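Local coordinates for flavodoxin (Lactobacillus reuteri, PDB 5VEG), which binds flavin mononucleotide and probably serves as a low-potential electron donor to redox enzymes, in association with a propanediol-utilisation bacterial microcompartment, at residues A33-A38 with E46-V51; S54-N57 with K61-E64; L81-Y86 with D137-A142. One frame throughout, in Å; residues are numbered along the deposited sequence.

Contact 1 (A33-A38 with E46-V51)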
ATOM      1  N   ALA A  33      -9.117   8.410   0.267  1.00 28.06           N
ATOM      2  CA  ALA A  33      -8.123   7.353   0.217  1.00 28.01           C
ATOM      3  C   ALA A  33      -8.080   6.656   1.564  1.00 29.99           C
ATOM      4  O   ALA A  33      -8.306   7.268   2.610  1.00 36.78           O
ATOM      5  CB  ALA A  33      -6.726   7.880  -0.133  1.00 29.79           C
ATOM      6  N   HIS A  34      -7.803   5.361   1.527  1.00 31.60           N
ATOM      7  CA  HIS A  34      -7.539   4.584   2.727  1.00 29.70           C
ATOM      8  C   HIS A  34      -6.170   3.932   2.573  1.00 27.33           C
ATOM      9  O   HIS A  34      -5.938   3.202   1.604  1.00 25.72           O
ATOM     10  CB  HIS A  34      -8.640   3.546   2.954  1.00 28.47           C
ATOM     11  CG  HIS A  34      -8.736   3.071   4.370  1.00 34.84           C
ATOM     12  ND1 HIS A  34      -9.939   2.802   4.992  1.00 30.79           N
ATOM     13  CD2 HIS A  34      -7.773   2.807   5.284  1.00 31.40           C
ATOM     14  CE1 HIS A  34      -9.712   2.390   6.226  1.00 33.51           C
ATOM     15  NE2 HIS A  34      -8.405   2.387   6.430  1.00 35.98           N
ATOM     16  N   VAL A  35      -5.260   4.223   3.505  1.00 31.98           N
ATOM     17  CA  VAL A  35      -3.926   3.621   3.543  1.00 28.06           C
ATOM     18  C   VAL A  35      -3.876   2.665   4.721  1.00 29.06           C
ATOM     19  O   VAL A  35      -4.040   3.081   5.875  1.00 33.37           O
ATOM     20  CB  VAL A  35      -2.814   4.679   3.656  1.00 25.08           C
ATOM     21  CG1 VAL A  35      -1.457   4.012   3.787  1.00 28.71           C
ATOM     22  CG2 VAL A  35      -2.833   5.609   2.452  1.00 27.85           C
ATOM     23  N   VAL A  36      -3.657   1.386   4.451  1.00 22.22           N
ATOM     24  CA  VAL A  36      -3.429   0.437   5.529  1.00 23.60           C
ATOM     25  C   VAL A  36      -1.958   0.047   5.530  1.00 25.25           C
ATOM     26  O   VAL A  36      -1.304  -0.013   4.482  1.00 27.74           O
ATOM     27  CB  VAL A  36      -4.332  -0.812   5.447  1.00 31.37           C
ATOM     28  CG1 VAL A  36      -5.821  -0.405   5.547  1.00 36.61           C
ATOM     29  CG2 VAL A  36      -4.064  -1.591   4.180  1.00 33.81           C
ATOM     30  N   TYR A  37      -1.433  -0.221   6.721  1.00 28.17           N
ATOM     31  CA  TYR A  37      -0.044  -0.644   6.842  1.00 27.77           C
ATOM     32  C   TYR A  37       0.042  -1.872   7.727  1.00 30.66           C
ATOM     33  O   TYR A  37      -0.810  -2.105   8.596  1.00 28.72           O
ATOM     34  CB  TYR A  37       0.868   0.474   7.403  1.00 31.74           C
ATOM     35  CG  TYR A  37       0.485   0.949   8.795  1.00 33.57           C
ATOM     36  CD1 TYR A  37       0.997   0.331   9.937  1.00 34.45           C
ATOM     37  CD2 TYR A  37      -0.394   2.018   8.962  1.00 31.57           C
ATOM     38  CE1 TYR A  37       0.629   0.760  11.204  1.00 33.72           C
ATOM     39  CE2 TYR A  37      -0.757   2.453  10.217  1.00 29.79           C
ATOM     40  CZ  TYR A  37      -0.251   1.823  11.329  1.00 30.88           C
ATOM     41  OH  TYR A  37      -0.619   2.271  12.570  1.00 30.27           O
ATOM     42  N   ALA A  38       1.080  -2.667   7.488  1.00 28.96           N
ATOM     43  CA  ALA A  38       1.488  -3.716   8.411  1.00 30.22           C
ATOM     44  C   ALA A  38       2.915  -3.424   8.834  1.00 34.44           C
ATOM     45  O   ALA A  38       3.746  -3.052   8.000  1.00 23.43           O
ATOM     46  CB  ALA A  38       1.387  -5.102   7.782  1.00 29.24           C
ATOM     47  N   GLU A  46       5.976   4.240   8.810  1.00 31.29           N
ATOM     48  CA  GLU A  46       6.613   5.438   8.272  1.00 31.54           C
ATOM     49  C   GLU A  46       6.283   5.620   6.794  1.00 31.36           C
ATOM     50  O   GLU A  46       5.931   6.727   6.362  1.00 32.00           O
ATOM     51  CB  GLU A  46       8.131   5.355   8.489  1.00 29.77           C
ATOM     52  CG  GLU A  46       8.884   6.647   8.316  1.00 42.34           C
ATOM     53  CD  GLU A  46      10.354   6.519   8.745  1.00 56.42           C
ATOM     54  OE1 GLU A  46      10.716   5.495   9.375  1.00 50.82           O
ATOM     55  OE2 GLU A  46      11.145   7.443   8.460  1.00 53.28           O
ATOM     56  N   VAL A  47       6.366   4.544   6.004  1.00 28.72           N
ATOM     57  CA  VAL A  47       6.035   4.635   4.578  1.00 27.87           C
ATOM     58  C   VAL A  47       4.583   5.066   4.399  1.00 26.09           C
ATOM     59  O   VAL A  47       4.274   5.961   3.605  1.00 27.51           O
ATOM     60  CB  VAL A  47       6.306   3.297   3.871  1.00 30.77           C
ATOM     61  CG1 VAL A  47       5.727   3.304   2.424  1.00 23.82           C
ATOM     62  CG2 VAL A  47       7.826   2.965   3.881  1.00 27.00           C
ATOM     63  N   ALA A  48       3.673   4.420   5.130  1.00 24.24           N
ATOM     64  CA  ALA A  48       2.265   4.811   5.068  1.00 27.17           C
ATOM     65  C   ALA A  48       2.075   6.280   5.459  1.00 27.12           C
ATOM     66  O   ALA A  48       1.316   7.009   4.809  1.00 29.05           O
ATOM     67  CB  ALA A  48       1.439   3.886   5.965  1.00 22.43           C
ATOM     68  N   ASN A  49       2.767   6.732   6.512  1.00 31.07           N
ATOM     69  CA  ASN A  49       2.679   8.136   6.923  1.00 29.83           C
ATOM     70  C   ASN A  49       3.085   9.076   5.797  1.00 33.26           C
ATOM     71  O   ASN A  49       2.435  10.101   5.564  1.00 34.20           O
ATOM     72  CB  ASN A  49       3.568   8.396   8.144  1.00 28.87           C
ATOM     73  CG  ASN A  49       3.047   7.769   9.432  1.00 37.54           C
ATOM     74  OD1 ASN A  49       1.916   7.277   9.511  1.00 36.09           O
ATOM     75  ND2 ASN A  49       3.887   7.790  10.461  1.00 32.46           N
ATOM     76  N   ILE A  50       4.184   8.763   5.103  1.00 31.34           N
ATOM     77  CA  ILE A  50       4.627   9.616   4.006  1.00 26.14           C
ATOM     78  C   ILE A  50       3.587   9.644   2.897  1.00 31.00           C
ATOM     79  O   ILE A  50       3.329  10.693   2.300  1.00 30.87           O
ATOM     80  CB  ILE A  50       5.998   9.144   3.485  1.00 29.79           C
ATOM     81  CG1 ILE A  50       7.056   9.306   4.589  1.00 31.51           C
ATOM     82  CG2 ILE A  50       6.381   9.902   2.216  1.00 32.45           C
ATOM     83  CD1 ILE A  50       8.359   8.490   4.362  1.00 30.35           C
ATOM     84  N   VAL A  51       2.975   8.495   2.600  1.00 29.19           N
ATOM     85  CA  VAL A  51       1.970   8.455   1.540  1.00 29.24           C
ATOM     86  C   VAL A  51       0.720   9.229   1.959  1.00 25.06           C
ATOM     87  O   VAL A  51       0.148   9.985   1.166  1.00 31.77           O
ATOM     88  CB  VAL A  51       1.648   6.994   1.165  1.00 28.61           C
ATOM     89  CG1 VAL A  51       0.506   6.945   0.153  1.00 28.92           C
ATOM     90  CG2 VAL A  51       2.918   6.271   0.600  1.00 24.57           C
TER
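The methyl carbon of Ala-48 meets two side chains of the strand, Val-35 and Tyr-37, and makes most of the contact. Val-35 CG1 approaches Ala-48 CB to 3.6 Å, and Tyr-37 CB lies 3.7 Å from the same Ala-48 CB. The tyrosine meets it with the base of its side chain rather than its hydroxyl end: after CB the nearest atom is CD2, 4.0 Å from Ala-48 CB, and the methyl stands oblique to the ring. One helical turn further on, Val-51 extends the apolar seam, its CG1 reaching Val-35 CG2 at 4.3 Å. The two methyls of Val-35 are therefore divided between successive turns. With chi1 at 176°, CG1 is trans to the backbone nitrogen and turns to Ala-48, while CG2 is left for Val-51.

This is the first strand-to-helix step of a beta-alpha-beta unit in the flavodoxin fold, in which strand 31-38 lies inside a parallel sheet and helix 43-56 returns across one face of it. The axes of segments 33-38 and 46-51 run nearly antiparallel, at 167°, and come within 8.3 Å of each other. Such a close approach suits the small side chain of Ala-48 at the point where the backbones are nearest.

Further out, backbone hydrogen bonds join Val-35 to Thr-63 on one neighbouring strand and His-34 to Val-82 on the other, fixing the strand beneath the helix. Helix 159-176 packs beside helix 43-56, with Leu-165 touching both Val-47 and Val-51.

Contact 2 (S54-N57 with K61-E64)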
ATOM      1  N   SER A  54       1.518  12.932   1.549  1.00 36.59           N
ATOM      2  CA  SER A  54       1.520  13.373   0.155  1.00 34.13           C
ATOM      3  C   SER A  54       0.107  13.401  -0.429  1.00 40.62           C
ATOM      4  O   SER A  54      -0.227  14.295  -1.217  1.00 37.56           O
ATOM      5  CB  SER A  54       2.422  12.478  -0.698  1.00 33.70           C
ATOM      6  OG  SER A  54       3.681  12.277  -0.078  1.00 42.28           O
ATOM      7  N   LEU A  55      -0.731  12.421  -0.075  1.00 37.71           N
ATOM      8  CA  LEU A  55      -2.109  12.444  -0.553  1.00 36.77           C
ATOM      9  C   LEU A  55      -2.871  13.623   0.045  1.00 36.30           C
ATOM     10  O   LEU A  55      -3.555  14.355  -0.680  1.00 37.33           O
ATOM     11  CB  LEU A  55      -2.802  11.113  -0.241  1.00 30.91           C
ATOM     12  CG  LEU A  55      -2.298   9.904  -1.059  1.00 25.42           C
ATOM     13  CD1 LEU A  55      -2.887   8.611  -0.519  1.00 28.47           C
ATOM     14  CD2 LEU A  55      -2.614  10.031  -2.545  1.00 21.70           C
ATOM     15  N   THR A  56      -2.732  13.847   1.358  1.00 40.24           N
ATOM     16  CA  THR A  56      -3.378  15.000   1.981  1.00 47.83           C
ATOM     17  C   THR A  56      -2.947  16.301   1.311  1.00 43.65           C
ATOM     18  O   THR A  56      -3.775  17.182   1.058  1.00 43.65           O
ATOM     19  CB  THR A  56      -3.064  15.049   3.477  1.00 43.24           C
ATOM     20  OG1 THR A  56      -3.621  13.903   4.131  1.00 38.92           O
ATOM     21  CG2 THR A  56      -3.658  16.305   4.100  1.00 51.63           C
ATOM     22  N   ASN A  57      -1.660  16.434   0.997  1.00 43.71           N
ATOM     23  CA  ASN A  57      -1.205  17.644   0.326  1.00 45.91           C
ATOM     24  C   ASN A  57      -1.644  17.717  -1.129  1.00 48.23           C
ATOM     25  O   ASN A  57      -1.443  18.759  -1.761  1.00 50.55           O
ATOM     26  CB  ASN A  57       0.311  17.759   0.433  1.00 46.24           C
ATOM     27  CG  ASN A  57       0.765  18.037   1.850  1.00 45.23           C
ATOM     28  OD1 ASN A  57      -0.024  17.936   2.793  1.00 61.40           O
ATOM     29  ND2 ASN A  57       2.037  18.370   2.016  1.00 60.71           N
ATOM     30  N   LYS A  61      -8.838  13.329   1.136  1.00 42.51           N
ATOM     31  CA  LYS A  61      -9.159  13.000   2.520  1.00 42.00           C
ATOM     32  C   LYS A  61      -8.760  11.552   2.761  1.00 42.35           C
ATOM     33  O   LYS A  61      -9.267  10.649   2.085  1.00 35.92           O
ATOM     34  CB  LYS A  61     -10.634  13.240   2.843  1.00 42.01           C
ATOM     35  CG  LYS A  61     -11.121  14.626   2.449  1.00 59.50           C
ATOM     36  CD  LYS A  61     -12.437  14.580   1.683  1.00 67.76           C
ATOM     37  CE  LYS A  61     -12.544  15.788   0.767  1.00 66.36           C
ATOM     38  NZ  LYS A  61     -11.885  15.463  -0.530  1.00 64.80           N
ATOM     39  N   VAL A  62      -7.844  11.342   3.711  1.00 36.63           N
ATOM     40  CA  VAL A  62      -7.139  10.079   3.888  1.00 32.82           C
ATOM     41  C   VAL A  62      -7.549   9.448   5.209  1.00 31.81           C
ATOM     42  O   VAL A  62      -7.504  10.099   6.258  1.00 32.42           O
ATOM     43  CB  VAL A  62      -5.611  10.270   3.853  1.00 38.43           C
ATOM     44  CG1 VAL A  62      -4.902   8.941   4.165  1.00 29.73           C
ATOM     45  CG2 VAL A  62      -5.154  10.816   2.513  1.00 33.32           C
ATOM     46  N   THR A  63      -7.917   8.174   5.156  1.00 28.59           N
ATOM     47  CA  THR A  63      -8.005   7.328   6.336  1.00 40.01           C
ATOM     48  C   THR A  63      -6.771   6.432   6.378  1.00 34.93           C
ATOM     49  O   THR A  63      -6.367   5.877   5.350  1.00 31.16           O
ATOM     50  CB  THR A  63      -9.276   6.478   6.299  1.00 41.87           C
ATOM     51  OG1 THR A  63     -10.401   7.321   6.017  1.00 49.52           O
ATOM     52  CG2 THR A  63      -9.491   5.764   7.624  1.00 31.39           C
ATOM     53  N   GLU A  64      -6.167   6.310   7.554  1.00 29.22           N
ATOM     54  CA  GLU A  64      -4.990   5.476   7.743  1.00 34.95           C
ATOM     55  C   GLU A  64      -5.265   4.512   8.885  1.00 34.63           C
ATOM     56  O   GLU A  64      -5.729   4.932   9.947  1.00 37.31           O
ATOM     57  CB  GLU A  64      -3.746   6.322   8.045  1.00 33.81           C
ATOM     58  CG  GLU A  64      -2.454   5.505   8.139  1.00 35.85           C
ATOM     59  CD  GLU A  64      -1.200   6.349   8.398  1.00 41.48           C
ATOM     60  OE1 GLU A  64      -1.307   7.572   8.619  1.00 40.11           O
ATOM     61  OE2 GLU A  64      -0.095   5.775   8.379  1.00 40.44           O
TER
HETATM   62  O   HOH W   1      -6.431  13.784   4.710  1.00 44.71           O
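Val-62 has CG1 trans to its backbone nitrogen (chi1 175°), which leaves CG2 beside that nitrogen and directed at the end of the helix, where it meets Leu-55 and Thr-56. In Thr-56 a chi1 of -64° sets OG1 opposite the carbonyl carbon and swings the hydroxyl to the strand side, with the methyl CG2 turned elsewhere. The closest apolar approach is between Leu-55 CB and Val-62 CG2, at 3.6 Å, so the leucine touches the valine with the root of its side chain and not with its branched end. Thr-56 OG1 lies 3.8 Å from the same Val-62 CG2, the two side chains passing at a slant.

A water adds a polar link beside this apolar patch. It donates to Thr-56 OG1 at 2.9 Å and accepts from Val-62 N at 3.0 Å, bridging the last turn of the helix to the edge of the strand. That hydroxyl is also hydrogen-bonded to the carbonyl oxygen of Cys-52, one turn back in the helix. The bond within the helix thus holds OG1 where the water can reach it, and the water in turn provides an acceptor for a backbone N-H on a strand that is outermost in the sheet of this chain.

The contact closes the second half of the beta-alpha-beta unit, where helix 43-56 gives way through a short turn to strand 60-66. Val-62 also touches Cys-52, continuing the apolar strip back along the helix. Leu-55 reaches inward to Ala-33 of strand 31-38 and across to Ala-169 and Val-173, so its side chain fills the angle between the sheet and helix 159-176, which lies beside helix 43-56 on the same face.

Contact 3 (L81-Y86 with D137-A142)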
ATOM      1  N   LEU A  81      -6.932   3.183  -2.874  1.00 24.45           N
ATOM      2  CA  LEU A  81      -6.603   2.139  -1.906  1.00 27.29           C
ATOM      3  C   LEU A  81      -5.101   1.853  -1.928  1.00 26.40           C
ATOM      4  O   LEU A  81      -4.535   1.610  -2.993  1.00 27.07           O
ATOM      5  CB  LEU A  81      -7.377   0.858  -2.211  1.00 24.41           C
ATOM      6  CG  LEU A  81      -8.858   1.108  -2.497  1.00 27.30           C
ATOM      7  CD1 LEU A  81      -9.501  -0.130  -3.084  1.00 26.15           C
ATOM      8  CD2 LEU A  81      -9.541   1.548  -1.215  1.00 28.88           C
ATOM      9  N   VAL A  82      -4.473   1.858  -0.754  1.00 28.38           N
ATOM     10  CA  VAL A  82      -3.027   1.701  -0.614  1.00 26.59           C
ATOM     11  C   VAL A  82      -2.750   0.698   0.495  1.00 26.81           C
ATOM     12  O   VAL A  82      -3.323   0.806   1.585  1.00 26.47           O
ATOM     13  CB  VAL A  82      -2.321   3.041  -0.314  1.00 28.93           C
ATOM     14  CG1 VAL A  82      -0.799   2.826  -0.092  1.00 23.60           C
ATOM     15  CG2 VAL A  82      -2.559   4.028  -1.443  1.00 25.15           C
ATOM     16  N   VAL A  83      -1.861  -0.267   0.220  1.00 26.60           N
ATOM     17  CA  VAL A  83      -1.303  -1.161   1.239  1.00 26.28           C
ATOM     18  C   VAL A  83       0.207  -0.942   1.328  1.00 29.14           C
ATOM     19  O   VAL A  83       0.914  -0.977   0.312  1.00 22.35           O
ATOM     20  CB  VAL A  83      -1.612  -2.640   0.936  1.00 26.12           C
ATOM     21  CG1 VAL A  83      -0.996  -3.537   1.993  1.00 27.24           C
ATOM     22  CG2 VAL A  83      -3.145  -2.888   0.858  1.00 23.35           C
ATOM     23  N   CYS A  84       0.699  -0.731   2.544  1.00 27.84           N
ATOM     24  CA  CYS A  84       2.126  -0.620   2.819  1.00 28.97           C
ATOM     25  C   CYS A  84       2.479  -1.713   3.818  1.00 33.72           C
ATOM     26  O   CYS A  84       2.070  -1.641   4.975  1.00 29.90           O
ATOM     27  CB  CYS A  84       2.486   0.763   3.369  1.00 21.73           C
ATOM     28  SG  CYS A  84       2.044   2.180   2.309  1.00 30.43           S
ATOM     29  N   ALA A  85       3.239  -2.727   3.395  1.00 26.22           N
ATOM     30  CA  ALA A  85       3.436  -3.879   4.265  1.00 27.22           C
ATOM     31  C   ALA A  85       4.815  -4.491   4.070  1.00 27.93           C
ATOM     32  O   ALA A  85       5.361  -4.497   2.963  1.00 24.86           O
ATOM     33  CB  ALA A  85       2.380  -4.959   4.027  1.00 24.81           C
ATOM     34  N   TYR A  86       5.341  -5.060   5.157  1.00 26.31           N
ATOM     35  CA  TYR A  86       6.677  -5.646   5.151  1.00 23.12           C
ATOM     36  C   TYR A  86       6.643  -7.064   4.588  1.00 31.34           C
ATOM     37  O   TYR A  86       5.582  -7.656   4.363  1.00 28.07           O
ATOM     38  CB  TYR A  86       7.263  -5.672   6.568  1.00 26.43           C
ATOM     39  CG  TYR A  86       6.474  -6.542   7.537  1.00 28.79           C
ATOM     40  CD1 TYR A  86       6.694  -7.918   7.615  1.00 27.60           C
ATOM     41  CD2 TYR A  86       5.503  -5.983   8.373  1.00 30.83           C
ATOM     42  CE1 TYR A  86       5.960  -8.723   8.512  1.00 32.16           C
ATOM     43  CE2 TYR A  86       4.766  -6.773   9.262  1.00 30.24           C
ATOM     44  CZ  TYR A  86       4.999  -8.136   9.325  1.00 32.18           C
ATOM     45  OH  TYR A  86       4.268  -8.918  10.201  1.00 35.21           O
ATOM     46  N   ASP A 137      -0.621  -7.999  -7.033  1.00 31.67           N
ATOM     47  CA  ASP A 137      -1.387  -9.058  -7.686  1.00 37.24           C
ATOM     48  C   ASP A 137      -2.801  -9.170  -7.111  1.00 30.80           C
ATOM     49  O   ASP A 137      -3.763  -9.365  -7.858  1.00 33.36           O
ATOM     50  CB  ASP A 137      -0.651 -10.394  -7.558  1.00 38.14           C
ATOM     51  CG  ASP A 137       0.545 -10.496  -8.502  1.00 35.88           C
ATOM     52  OD1 ASP A 137       0.660  -9.671  -9.434  1.00 42.27           O
ATOM     53  OD2 ASP A 137       1.364 -11.413  -8.316  1.00 39.01           O
ATOM     54  N   ALA A 138      -2.957  -9.070  -5.788  1.00 28.81           N
ATOM     55  CA  ALA A 138      -4.299  -9.212  -5.229  1.00 31.59           C
ATOM     56  C   ALA A 138      -5.225  -8.113  -5.736  1.00 38.68           C
ATOM     57  O   ALA A 138      -6.399  -8.366  -6.051  1.00 35.53           O
ATOM     58  CB  ALA A 138      -4.259  -9.203  -3.704  1.00 24.95           C
ATOM     59  N   PHE A 139      -4.722  -6.876  -5.795  1.00 23.60           N
ATOM     60  CA  PHE A 139      -5.533  -5.784  -6.324  1.00 33.09           C
ATOM     61  C   PHE A 139      -5.901  -6.041  -7.779  1.00 33.59           C
ATOM     62  O   PHE A 139      -7.011  -5.714  -8.217  1.00 31.72           O
ATOM     63  CB  PHE A 139      -4.780  -4.456  -6.185  1.00 26.19           C
ATOM     64  CG  PHE A 139      -4.943  -3.787  -4.829  1.00 27.88           C
ATOM     65  CD1 PHE A 139      -6.199  -3.390  -4.378  1.00 28.59           C
ATOM     66  CD2 PHE A 139      -3.833  -3.539  -4.020  1.00 31.22           C
ATOM     67  CE1 PHE A 139      -6.345  -2.755  -3.154  1.00 24.48           C
ATOM     68  CE2 PHE A 139      -3.964  -2.918  -2.804  1.00 27.32           C
ATOM     69  CZ  PHE A 139      -5.224  -2.523  -2.362  1.00 29.04           C
ATOM     70  N   LYS A 140      -4.978  -6.635  -8.540  1.00 37.51           N
ATOM     71  CA  LYS A 140      -5.253  -6.955  -9.937  1.00 35.89           C
ATOM     72  C   LYS A 140      -6.395  -7.956 -10.062  1.00 33.45           C
ATOM     73  O   LYS A 140      -7.318  -7.749 -10.857  1.00 36.58           O
ATOM     74  CB  LYS A 140      -3.997  -7.499 -10.622  1.00 43.45           C
ATOM     75  CG  LYS A 140      -2.903  -6.475 -10.877  1.00 44.43           C
ATOM     76  CD  LYS A 140      -1.946  -6.961 -11.978  1.00 53.94           C
ATOM     77  CE  LYS A 140      -0.640  -6.162 -12.007  1.00 52.97           C
ATOM     78  NZ  LYS A 140       0.425  -6.767 -11.136  1.00 51.52           N
ATOM     79  N   LYS A 141      -6.350  -9.056  -9.293  1.00 37.85           N
ATOM     80  CA  LYS A 141      -7.451 -10.021  -9.330  1.00 42.48           C
ATOM     81  C   LYS A 141      -8.764  -9.384  -8.894  1.00 40.33           C
ATOM     82  O   LYS A 141      -9.834  -9.767  -9.377  1.00 38.78           O
ATOM     83  CB  LYS A 141      -7.177 -11.235  -8.431  1.00 45.80           C
ATOM     84  CG  LYS A 141      -5.742 -11.662  -8.314  1.00 57.88           C
ATOM     85  CD  LYS A 141      -5.336 -12.645  -9.401  1.00 62.76           C
ATOM     86  CE  LYS A 141      -3.815 -12.751  -9.492  1.00 59.79           C
ATOM     87  NZ  LYS A 141      -3.271 -11.865 -10.576  1.00 54.22           N
ATOM     88  N   ALA A 142      -8.706  -8.439  -7.962  1.00 35.56           N
ATOM     89  CA  ALA A 142      -9.914  -7.773  -7.505  1.00 35.54           C
ATOM     90  C   ALA A 142     -10.488  -6.832  -8.551  1.00 37.60           C
ATOM     91  O   ALA A 142     -11.610  -6.347  -8.371  1.00 35.90           O
ATOM     92  CB  ALA A 142      -9.625  -7.003  -6.220  1.00 34.40           C
TER
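Phe-139 presents the far end of its ring to strand 80-85, where Leu-81 and Val-83 receive it from two adjacent positions on the same face of the strand. Its CE1 lies 3.9 Å from Leu-81 CB, and its CE2 lies 3.8 Å from Val-83 CG2. Between them the ring tip, CZ, touches both residues, with Val-83 CG2 at 3.9 Å. Both aliphatic groups meet the ring obliquely. A chi1 of 179° in Val-83 leaves CG2 beside the backbone nitrogen, in position to meet the ring, and Leu-81 adds CD1, 4.1 Å from Phe-139 CE1.

In this doubly wound alpha/beta fold, helix 130-141 covers the sheet face opposite the one packed by helix 43-56: Cys-84, whose side chain alternates with Val-83, touches Val-47 and Ala-48 instead. The long side chain of Phe-139 bridges well-separated backbones, since even the nearest alpha carbons, those of Leu-81 and Phe-139, are 9.1 Å apart. Tyr-114 of the next strand stacks on the Phe-139 ring, and Leu-104 of helix 98-105 also packs against this side chain. At the strand's C-terminal end the chain passes into Tyr-86, which touches the flavin mononucleotide.

Overall arrangement
All three contacts fasten helices to one parallel five-stranded sheet. Contacts 1 and 2 use successive parts of helix 43-56, first against strand 31-38 and then against strand 60-66, and their centres are about 9 Å apart; Ala-33 O and Thr-63 N, 2.7 Å apart, probably form one of the hydrogen bonds joining these strands. Contact 3 lies on the other face, its centre about 12 Å from that of contact 1; Val-36 O and Cys-84 N, 2.9 Å apart, probably hydrogen-bond between neighbouring strands 31-38 and 80-85. Contacts 2 and 3 do not touch, their nearest atoms about 5 Å apart. The flavin sits at the strands' C-terminal ends, about 7 Å from the Tyr-37 side chain and about 11 Å from Val-83's.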